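Local coordinates for protein beta-mannosidase (Trichoderma harzianum, PDB 4CVU) that probably hydrolyses terminal beta-linked mannose residues from the non-reducing ends of oligosaccharides, as a secreted fungal member of glycoside hydrolase family 2, at residues E489-M494 against S538-W543; G568-Y573 against A585-R590; N593-I598 against D681-E686. All blocks are in the same frame, centred on the assembly; numbering follows the deposited sequence.

Contact 1. Residues E489-M494 against S538-W543; sequences EFENLM and SANNGW
Glu491 lies across Asn540, and its chain can be followed outward from the first turn of helix 490-501. Glu491 CB is 4.0 Å from Ala539 O; beyond CG the chain runs extended (chi2 -179°), carrying CD past Asn540 CB, and Glu491 OE1 comes to 3.3 Å from that same carbon. OE1 also accepts from a water that in turn takes the N-H of Asn541, while OE2 is bonded to the Tyr513 hydroxyl, so a long acid suits a place where both oxygens must find donors. The Asn540 amide is held at both ends: ND2 bonds to Ser535 OG, and OD1 accepts in plane, on a lone pair, from Gly542 N at 3.0 Å, closing an Asx turn. Nearer the helix start, the N-H of Glu489, the N-cap residue, points almost straight (176°) at Ser538 OG, 3.1 Å away. Asn492 sets its CG 3.7 Å from Ala539 CB, and its OD1 accepts from a water held by Phe490 N and Ala539 N. An alanine here would probably cost that water the side-chain oxygen it donates to and open a gap beside the Ala539 methyl. Helix start and loop follow parallel strands 481-485 and 534-535, consistent with the rim of a family 2 (beta/alpha)8 barrel.

Contact 2. Residues G568-Y573 against A585-R590; sequences GDTDFY and AYPVGR. With CD (cadmium ion), chain B.
Phe572 and Thr570 of strand 570-572 rest on Ala585 to Gly589, part of the connection leading to the parallel neighbour strand 592-595. This is a crossover without a helix, in the (beta/alpha)8 barrel expected of the family, and its returning leg runs 148° from the strand's direction.

Aromatic contact comes first. Phe572 puts CG anti to its backbone N (chi1 -160°), which sends CG toward the loop. There Tyr586 turns an edge toward the Phe572 face, offset, with centroids 5.5 Å apart and planes at 69°. Tyr586 is more than a phenylalanine would be: its hydroxyl is bonded to Ser580 O and to Ser685 OG, tying the loop to helix 664-692.

Apolar packing centres on Pro587, whose rigid ring spans three strand residues. The delta carbon of Pro587 lies 3.4 Å from Phe572 CD1. Pro587 CG rests against Asp571 O, and Pro587 CB is 3.7 Å from Thr570 CG2. The same Thr570 methyl approaches Gly589 CA to 3.6 Å, where any CB would collide with it, so glycine suits the place.

Polar links across the contact are sparse. Arg590 N gives a weak hydrogen bond to Gly568 O at 3.4 Å, and Arg590 CB and CG pack beside that oxygen while the guanidinium leads away to Ile566 O and Thr368 O. Asp571 points away from the loop; Asp571 OD1 binds a cadmium ion at 2.2 Å, and two waters also bind the metal, the nearer at 2.6 Å.

Contact 3. Residues N593-I598 against D681-E686; sequences NEFGFI and DMYKSE
Strand 592-595, probably one of the strands of the (beta/alpha)8 barrel expected in family 2, and the residues just beyond it lie against the long helix 664-692, Phe595, Gly596 and Phe597 meeting Met682, Tyr683 and Glu686 in a fully buried strand-to-helix interface. Tyr683 is the polar link. Its ring reaches the residues just past the strand, where Tyr683 OH accepts from Phe597 N at 3.0 Å, with an N-H...O angle of 156°. The same hydroxyl is bonded to Trp706 O, so one oxygen joins two backbone segments, a task phenylalanine could not perform. Tyr683 OH also sits 3.0 Å from Gly596 CA; a CB on that residue would clash with it, which suits a glycine at this place.

Phe595 packs beside Tyr683, its ring lying obliquely to the tyrosine ring, centroids 5.9 Å apart. Glu686 slides past Phe595 in the opposite direction: its chain is extended beyond CG, and Glu686 OE1 comes to 3.3 Å from Phe595 CB. A buried carboxylate needs a donor, and OE1 finds one in the hydroxyl of Tyr690, whose ring also meets Phe595 edge-to-face.

Met682 CG stands anti to the backbone N, and SD lies 5.0 Å from the centroid of the Phe597 ring, an oblique Met-aromatic contact; a flexible, polarisable side chain fits well beside an aromatic. Phe597 also meets Phe678, one turn earlier in the helix, edge-to-face. A strand backed by a helix that leads on to strand 702-705 is consistent with a beta-alpha-beta unit of a (beta/alpha)8 barrel.

Overall arrangement
Contacts 1 and 3 are buried, whereas contact 2 is only partly so and reaches toward solvent at Val588. Contacts 2 and 3 hold the same pair of parallel strands, 570-572 and 592-595: one covers the first with its connecting loop, the other backs the second with helix 664-692, and Phe572 of contact 2 also touches Glu686 of contact 3. Contact 1 belongs to an earlier part of the barrel. Its chemistry is polar and water-bridged, that of contact 2 mostly apolar, and that of contact 3 aromatic, with one tyrosine hydroxyl and one buried carboxylate. Contacts 1 and 3 bring the carboxylates of Glu489 and Glu594 close together, with the Tyr573 hydroxyl of contact 2 probably hydrogen-bonded to Glu594.

Contact 1. Residues E489-M494 against S538-W543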
# COMPACT_ATOMS: atom_id res chain seq x y z
N GLU A 489 1.16 -31.25 -20.31
CA GLU A 489 1.65 -32.30 -19.39
C GLU A 489 0.84 -33.61 -19.20
O GLU A 489 0.60 -34.02 -18.08
CB GLU A 489 1.96 -31.70 -18.02
CG GLU A 489 3.45 -31.40 -17.84
CD GLU A 489 3.72 -30.10 -17.11
OE1 GLU A 489 2.81 -29.63 -16.37
OE2 GLU A 489 4.87 -29.56 -17.26
N PHE A 490 0.47 -34.26 -20.29
CA PHE A 490 -0.27 -35.46 -20.22
C PHE A 490 0.66 -36.68 -20.17
O PHE A 490 0.80 -37.26 -19.16
CB PHE A 490 -1.21 -35.55 -21.41
CG PHE A 490 -2.44 -34.77 -21.22
CD1 PHE A 490 -2.44 -33.41 -21.37
CD2 PHE A 490 -3.57 -35.38 -20.77
CE1 PHE A 490 -3.58 -32.69 -21.11
CE2 PHE A 490 -4.73 -34.68 -20.52
CZ PHE A 490 -4.74 -33.32 -20.70
N GLU A 491 1.31 -36.98 -21.27
CA GLU A 491 2.07 -38.22 -21.40
C GLU A 491 3.37 -38.25 -20.58
O GLU A 491 3.92 -39.33 -20.27
CB GLU A 491 2.40 -38.45 -22.87
CG GLU A 491 1.22 -38.98 -23.73
CD GLU A 491 1.61 -39.22 -25.20
OE1 GLU A 491 2.70 -39.77 -25.43
OE2 GLU A 491 0.83 -38.87 -26.12
N ASN A 492 3.90 -37.07 -20.29
CA ASN A 492 5.14 -36.98 -19.52
C ASN A 492 4.92 -36.87 -18.00
O ASN A 492 5.88 -37.07 -17.23
CB ASN A 492 6.00 -35.83 -20.03
CG ASN A 492 5.44 -34.47 -19.69
OD1 ASN A 492 4.26 -34.22 -19.84
ND2 ASN A 492 6.31 -33.56 -19.26
N LEU A 493 3.69 -36.56 -17.58
CA LEU A 493 3.39 -36.32 -16.15
C LEU A 493 2.08 -36.97 -15.66
O LEU A 493 2.10 -37.92 -14.88
CB LEU A 493 3.38 -34.81 -15.87
CG LEU A 493 3.21 -34.37 -14.40
CD1 LEU A 493 4.37 -34.88 -13.56
CD2 LEU A 493 3.10 -32.87 -14.28
N MET A 494 0.94 -36.46 -16.11
CA MET A 494 -0.33 -36.88 -15.52
C MET A 494 -0.76 -38.30 -15.84
O MET A 494 -1.33 -38.96 -14.97
CB MET A 494 -1.45 -35.92 -15.91
CG MET A 494 -1.27 -34.54 -15.32
SD MET A 494 -0.76 -34.56 -13.60
CE MET A 494 -2.04 -35.64 -12.94
N SER A 538 1.76 -31.45 -24.93
CA SER A 538 2.90 -30.53 -24.99
C SER A 538 4.24 -31.21 -24.96
O SER A 538 5.22 -30.62 -25.39
CB SER A 538 2.85 -29.58 -23.82
OG SER A 538 2.99 -30.31 -22.60
N ALA A 539 4.31 -32.42 -24.40
CA ALA A 539 5.55 -33.16 -24.32
C ALA A 539 5.30 -34.64 -24.44
O ALA A 539 4.54 -35.22 -23.65
CB ALA A 539 6.26 -32.88 -22.98
N ASN A 540 5.94 -35.27 -25.42
CA ASN A 540 5.79 -36.69 -25.64
C ASN A 540 6.95 -37.25 -26.49
O ASN A 540 7.79 -36.52 -26.98
CB ASN A 540 4.39 -37.03 -26.26
CG ASN A 540 4.15 -36.35 -27.58
OD1 ASN A 540 4.74 -36.73 -28.58
ND2 ASN A 540 3.28 -35.30 -27.58
N ASN A 541 6.98 -38.57 -26.63
CA ASN A 541 8.04 -39.25 -27.36
C ASN A 541 7.81 -39.41 -28.86
O ASN A 541 8.53 -40.16 -29.54
CB ASN A 541 8.30 -40.62 -26.72
CG ASN A 541 8.94 -40.50 -25.36
OD1 ASN A 541 9.81 -39.68 -25.16
ND2 ASN A 541 8.49 -41.29 -24.42
N GLY A 542 6.84 -38.66 -29.38
CA GLY A 542 6.55 -38.67 -30.80
C GLY A 542 5.55 -39.74 -31.20
O GLY A 542 5.05 -40.50 -30.35
N TRP A 543 5.28 -39.78 -32.51
CA TRP A 543 4.33 -40.73 -33.09
C TRP A 543 5.02 -41.82 -33.92
O TRP A 543 6.07 -41.62 -34.52
CB TRP A 543 3.31 -40.01 -33.97
CG TRP A 543 3.83 -39.06 -34.99
CD1 TRP A 543 4.04 -37.71 -34.81
CD2 TRP A 543 4.17 -39.33 -36.37
NE1 TRP A 543 4.49 -37.15 -35.97
CE2 TRP A 543 4.57 -38.11 -36.94
CE3 TRP A 543 4.17 -40.47 -37.17
CZ2 TRP A 543 4.97 -38.02 -38.28
CZ3 TRP A 543 4.56 -40.38 -38.49
CH2 TRP A 543 4.97 -39.17 -39.03
O HOH W 1 2.51 -33.67 -22.19
O HOH W 2 4.50 -40.77 -27.65
O HOH W 3 5.46 -40.23 -24.39

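Contact 2. Residues G568-Y573 against A585-R590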
# COMPACT_ATOMS: atom_id res chain seq x y z
N GLY A 568 11.57 -36.75 -28.21
CA GLY A 568 10.78 -35.75 -27.52
C GLY A 568 11.48 -34.50 -27.09
O GLY A 568 12.69 -34.38 -27.16
N ASP A 569 10.68 -33.55 -26.63
CA ASP A 569 11.19 -32.38 -25.97
C ASP A 569 11.47 -32.65 -24.49
O ASP A 569 11.07 -33.69 -23.96
CB ASP A 569 10.22 -31.19 -26.16
CG ASP A 569 8.81 -31.45 -25.67
OD1 ASP A 569 8.48 -32.63 -25.36
OD2 ASP A 569 8.01 -30.44 -25.59
N THR A 570 12.18 -31.73 -23.83
CA THR A 570 12.58 -31.89 -22.43
C THR A 570 12.04 -30.77 -21.51
O THR A 570 11.83 -29.65 -21.96
CB THR A 570 14.10 -31.90 -22.29
OG1 THR A 570 14.66 -30.72 -22.87
CG2 THR A 570 14.71 -33.15 -22.95
N ASP A 571 11.82 -31.12 -20.25
CA ASP A 571 11.66 -30.16 -19.12
C ASP A 571 12.88 -30.15 -18.18
O ASP A 571 13.70 -31.08 -18.15
CB ASP A 571 10.48 -30.56 -18.26
CG ASP A 571 10.71 -31.89 -17.59
OD1 ASP A 571 10.84 -32.89 -18.28
OD2 ASP A 571 10.76 -31.94 -16.34
N PHE A 572 13.03 -29.12 -17.38
CA PHE A 572 14.05 -29.20 -16.36
C PHE A 572 13.69 -28.32 -15.21
O PHE A 572 13.73 -27.09 -15.30
CB PHE A 572 15.48 -28.88 -16.86
CG PHE A 572 16.55 -29.43 -15.97
CD1 PHE A 572 16.62 -30.79 -15.71
CD2 PHE A 572 17.43 -28.60 -15.33
CE1 PHE A 572 17.57 -31.31 -14.86
CE2 PHE A 572 18.40 -29.10 -14.47
CZ PHE A 572 18.48 -30.47 -14.24
N TYR A 573 13.30 -28.98 -14.12
CA TYR A 573 12.97 -28.27 -12.92
C TYR A 573 13.64 -28.93 -11.74
O TYR A 573 13.00 -29.21 -10.73
CB TYR A 573 11.46 -28.25 -12.73
CG TYR A 573 10.70 -27.47 -13.77
CD1 TYR A 573 10.67 -26.08 -13.75
CD2 TYR A 573 9.95 -28.13 -14.74
CE1 TYR A 573 9.92 -25.37 -14.66
CE2 TYR A 573 9.21 -27.43 -15.67
CZ TYR A 573 9.20 -26.05 -15.62
OH TYR A 573 8.45 -25.40 -16.56
N ALA A 585 23.80 -32.72 -15.24
CA ALA A 585 22.46 -32.88 -14.72
C ALA A 585 21.34 -32.42 -15.68
O ALA A 585 20.18 -32.75 -15.45
CB ALA A 585 22.31 -32.19 -13.37
N TYR A 586 21.70 -31.69 -16.75
CA TYR A 586 20.71 -31.23 -17.74
C TYR A 586 20.23 -32.33 -18.71
O TYR A 586 20.98 -33.23 -19.06
CB TYR A 586 21.24 -30.02 -18.52
CG TYR A 586 21.72 -28.83 -17.69
CD1 TYR A 586 21.37 -28.67 -16.35
CD2 TYR A 586 22.53 -27.87 -18.27
CE1 TYR A 586 21.84 -27.58 -15.62
CE2 TYR A 586 23.02 -26.79 -17.56
CZ TYR A 586 22.68 -26.64 -16.24
OH TYR A 586 23.15 -25.54 -15.59
N PRO A 587 18.97 -32.24 -19.16
CA PRO A 587 18.43 -33.32 -20.02
C PRO A 587 18.98 -33.23 -21.45
O PRO A 587 19.10 -32.13 -21.98
CB PRO A 587 16.93 -33.06 -20.00
CG PRO A 587 16.80 -31.60 -19.73
CD PRO A 587 17.94 -31.25 -18.80
N VAL A 588 19.34 -34.37 -22.04
CA VAL A 588 19.74 -34.45 -23.45
C VAL A 588 18.53 -34.74 -24.35
O VAL A 588 18.09 -35.87 -24.42
CB VAL A 588 20.86 -35.51 -23.66
CG1 VAL A 588 21.21 -35.65 -25.12
CG2 VAL A 588 22.15 -35.09 -22.91
N GLY A 589 17.96 -33.72 -24.99
CA GLY A 589 16.78 -33.88 -25.85
C GLY A 589 16.83 -33.15 -27.18
O GLY A 589 17.85 -32.57 -27.55
N ARG A 590 15.73 -33.18 -27.91
CA ARG A 590 15.65 -32.58 -29.25
C ARG A 590 15.20 -31.08 -29.20
O ARG A 590 15.31 -30.33 -30.18
CB ARG A 590 14.61 -33.35 -30.07
CG ARG A 590 14.79 -34.86 -30.18
CD ARG A 590 15.96 -35.29 -31.07
NE ARG A 590 15.91 -36.75 -31.21
CZ ARG A 590 16.89 -37.52 -31.67
NH1 ARG A 590 18.06 -37.01 -32.07
NH2 ARG A 590 16.70 -38.84 -31.73
CD CD B . 11.79 -34.75 -17.64
O HOH W 4 13.05 -36.92 -17.02
O HOH W 5 12.91 -34.63 -20.18

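Contact 3. Residues N593-I598 against D681-E686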
# COMPACT_ATOMS: atom_id res chain seq x y z
N ASN A 593 11.32 -27.26 -24.12
CA ASN A 593 10.11 -26.45 -24.17
C ASN A 593 9.74 -25.78 -22.85
O ASN A 593 8.85 -24.90 -22.83
CB ASN A 593 8.94 -27.28 -24.71
CG ASN A 593 8.31 -28.17 -23.67
OD1 ASN A 593 8.99 -28.79 -22.89
ND2 ASN A 593 6.98 -28.28 -23.71
N GLU A 594 10.40 -26.22 -21.78
CA GLU A 594 10.19 -25.77 -20.38
C GLU A 594 11.42 -25.96 -19.52
O GLU A 594 11.96 -27.08 -19.42
CB GLU A 594 9.09 -26.58 -19.68
CG GLU A 594 7.69 -26.40 -20.16
CD GLU A 594 6.63 -26.93 -19.19
OE1 GLU A 594 6.85 -26.88 -17.97
OE2 GLU A 594 5.50 -27.31 -19.65
N PHE A 595 11.81 -24.90 -18.83
CA PHE A 595 12.85 -25.01 -17.79
C PHE A 595 12.93 -23.74 -16.97
O PHE A 595 12.72 -22.63 -17.49
CB PHE A 595 14.22 -25.35 -18.39
CG PHE A 595 14.69 -24.38 -19.45
CD1 PHE A 595 14.25 -24.51 -20.78
CD2 PHE A 595 15.58 -23.36 -19.13
CE1 PHE A 595 14.69 -23.62 -21.75
CE2 PHE A 595 16.01 -22.46 -20.11
CZ PHE A 595 15.59 -22.61 -21.42
N GLY A 596 13.20 -23.90 -15.67
CA GLY A 596 13.33 -22.71 -14.79
C GLY A 596 13.51 -22.93 -13.31
O GLY A 596 13.67 -24.07 -12.83
N PHE A 597 13.59 -21.80 -12.60
CA PHE A 597 13.78 -21.67 -11.15
C PHE A 597 13.07 -20.34 -10.83
O PHE A 597 13.14 -19.47 -11.67
CB PHE A 597 15.24 -21.51 -10.86
CG PHE A 597 15.65 -21.90 -9.46
CD1 PHE A 597 15.63 -21.02 -8.44
CD2 PHE A 597 16.05 -23.22 -9.20
CE1 PHE A 597 15.99 -21.38 -7.16
CE2 PHE A 597 16.43 -23.59 -7.95
CZ PHE A 597 16.42 -22.70 -6.92
N ILE A 598 12.39 -20.16 -9.68
CA ILE A 598 11.69 -18.86 -9.36
C ILE A 598 12.58 -17.74 -8.87
O ILE A 598 13.69 -18.02 -8.35
CB ILE A 598 10.53 -19.06 -8.39
CG1 ILE A 598 11.06 -19.47 -7.01
CG2 ILE A 598 9.56 -20.10 -8.92
CD1 ILE A 598 10.06 -19.35 -5.87
N ASP A 681 21.72 -16.62 -14.27
CA ASP A 681 22.94 -17.38 -14.53
C ASP A 681 22.58 -18.84 -14.80
O ASP A 681 23.22 -19.49 -15.63
CB ASP A 681 23.91 -17.23 -13.35
CG ASP A 681 24.79 -15.96 -13.45
OD1 ASP A 681 24.87 -15.37 -14.54
OD2 ASP A 681 25.40 -15.53 -12.42
N MET A 682 21.63 -19.39 -14.05
CA MET A 682 21.16 -20.76 -14.32
C MET A 682 20.50 -20.90 -15.70
O MET A 682 20.78 -21.85 -16.40
CB MET A 682 20.26 -21.30 -13.21
CG MET A 682 20.11 -22.83 -13.27
SD MET A 682 18.86 -23.48 -12.14
CE MET A 682 17.43 -22.70 -12.86
N TYR A 683 19.67 -19.93 -16.12
CA TYR A 683 19.03 -20.03 -17.43
C TYR A 683 20.08 -19.96 -18.53
O TYR A 683 20.06 -20.76 -19.48
CB TYR A 683 17.95 -18.94 -17.63
CG TYR A 683 16.65 -19.20 -16.91
CD1 TYR A 683 16.64 -19.55 -15.57
CD2 TYR A 683 15.43 -18.98 -17.52
CE1 TYR A 683 15.46 -19.75 -14.88
CE2 TYR A 683 14.24 -19.16 -16.82
CZ TYR A 683 14.29 -19.53 -15.51
OH TYR A 683 13.14 -19.74 -14.79
N LYS A 684 21.04 -19.03 -18.38
CA LYS A 684 22.19 -18.90 -19.30
C LYS A 684 22.90 -20.23 -19.42
O LYS A 684 23.20 -20.69 -20.53
CB LYS A 684 23.15 -17.87 -18.76
CG LYS A 684 24.40 -17.66 -19.56
CD LYS A 684 25.48 -16.98 -18.71
CE LYS A 684 26.75 -16.75 -19.44
NZ LYS A 684 27.77 -16.09 -18.56
N SER A 685 23.18 -20.81 -18.27
CA SER A 685 23.84 -22.10 -18.23
C SER A 685 23.06 -23.20 -18.99
O SER A 685 23.66 -24.09 -19.67
CB SER A 685 24.08 -22.53 -16.79
OG SER A 685 24.81 -23.76 -16.74
N GLU A 686 21.72 -23.18 -18.90
CA GLU A 686 20.94 -24.14 -19.63
C GLU A 686 20.84 -23.77 -21.09
O GLU A 686 21.01 -24.61 -21.94
CB GLU A 686 19.55 -24.35 -19.01
CG GLU A 686 19.60 -25.09 -17.70
CD GLU A 686 18.25 -25.50 -17.17
OE1 GLU A 686 17.42 -26.02 -17.91
OE2 GLU A 686 18.03 -25.35 -15.97